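Local coordinates for nitroreductase (Bacteroides fragilis NCTC 9343, PDB 3EK3) that binds flavin mononucleotide and, as a member of the nitroreductase family, probably carries out flavin-dependent reductions at the expense of NADH or NADPH, at the interface of chains A and B. Numbering follows the deposited sequence. Chains: chain A/B, Nitroreductase.

The interface of chains A and B. Residues chain A 47, 49-51; chain B 184-185.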
# COMPACT_ATOMS: atom_id res chain seq x y z
N GLU A 47 -10.49 9.30 2.70
CA GLU A 47 -10.39 9.56 1.25
C GLU A 47 -9.85 10.95 0.93
O GLU A 47 -10.40 11.66 0.06
CB GLU A 47 -11.75 9.43 0.57
CG GLU A 47 -12.34 8.07 0.62
CD GLU A 47 -13.72 8.01 -0.01
OE1 GLU A 47 -14.69 8.50 0.61
OE2 GLU A 47 -13.83 7.41 -1.11
N TRP A 49 -6.95 11.57 -0.28
CA TRP A 49 -6.02 11.45 -1.41
C TRP A 49 -6.53 12.17 -2.66
O TRP A 49 -7.72 12.48 -2.80
CB TRP A 49 -5.77 9.97 -1.76
CG TRP A 49 -7.00 9.05 -1.77
CD1 TRP A 49 -8.27 9.34 -2.22
CD2 TRP A 49 -7.05 7.71 -1.30
NE1 TRP A 49 -9.08 8.27 -2.04
CE2 TRP A 49 -8.36 7.25 -1.48
CE3 TRP A 49 -6.10 6.85 -0.75
CZ2 TRP A 49 -8.75 5.98 -1.10
CZ3 TRP A 49 -6.49 5.58 -0.40
CH2 TRP A 49 -7.80 5.16 -0.57
N HIS A 50 -5.60 12.43 -3.57
CA HIS A 50 -5.95 12.86 -4.91
C HIS A 50 -5.09 12.08 -5.90
O HIS A 50 -3.94 11.77 -5.62
CB HIS A 50 -5.68 14.35 -5.12
CG HIS A 50 -6.51 14.96 -6.21
ND1 HIS A 50 -7.81 15.36 -6.01
CD2 HIS A 50 -6.23 15.20 -7.51
CE1 HIS A 50 -8.31 15.82 -7.15
NE2 HIS A 50 -7.37 15.72 -8.08
N PHE A 51 -5.69 11.80 -7.05
CA PHE A 51 -5.07 11.06 -8.12
C PHE A 51 -5.07 11.95 -9.36
O PHE A 51 -6.12 12.21 -9.93
CB PHE A 51 -5.88 9.79 -8.41
CG PHE A 51 -6.26 8.98 -7.18
CD1 PHE A 51 -5.29 8.43 -6.38
CD2 PHE A 51 -7.59 8.80 -6.81
CE1 PHE A 51 -5.64 7.67 -5.27
CE2 PHE A 51 -7.94 8.04 -5.68
CZ PHE A 51 -6.94 7.49 -4.90
N GLY B 184 -14.51 13.22 -7.11
CA GLY B 184 -13.66 14.39 -7.21
C GLY B 184 -12.21 14.17 -6.78
O GLY B 184 -11.40 15.13 -6.80
N THR B 185 -11.87 12.95 -6.40
CA THR B 185 -10.51 12.58 -6.07
C THR B 185 -9.66 12.45 -7.32
O THR B 185 -8.45 12.47 -7.23
CB THR B 185 -10.46 11.25 -5.32
OG1 THR B 185 -11.03 10.27 -6.15
CG2 THR B 185 -11.24 11.33 -3.98
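A:Phe51 and B:Thr185 meet through their backbones: the amide N of A:Phe51 donates to the carbonyl O of B:Thr185 at 2.8 Å. The angle at the hydrogen is 170°, evidence of a near-linear bond. The same carbonyl O also lies over the centre of the A:His50 imidazole, 3.1 Å above its plane, and is therefore met by a ring face as well as by an N-H. With CG anti to the backbone N (chi1 -156°), the A:His50 side chain is directed so that the ring face, turned by chi2 of 82°, can lie against this oxygen. At the rim of that ring, carbon CE1 of A:His50 comes to 3.2 Å from the carbonyl O of B:Gly184, a short carbon-to-oxygen contact that is at most a weak C-H...O interaction.

The threonine side chain packs alongside two aromatic residues. Its methyl CG2 reaches the edge of the A:Trp49 indole in the ring plane, 4.0 Å from CD1, and lies 3.9 Å from the carbonyl O of A:Trp49. Hydroxyl OG1 of B:Thr185 is 3.8 Å from both CD2 and CE2 of A:Phe51, a van der Waals contact with the phenyl.

Behind this shell, chain A braces the indole from both faces: CZ of A:Phe51 sits 3.4 Å above one, towards the rim, and CA of A:Glu47 lies over the opposite one, also towards the rim. This packing should help fix the edge presented to the threonine.

The patch hides 138 Å² in all, 77 Å² of it on B:Thr185, which directly precedes strand 186-189. It fastens the start of that C-terminal strand beside strand 50-54 of the partner; the two-fold twin repeats this exchange, consistent with the dimer typical of nitroreductases.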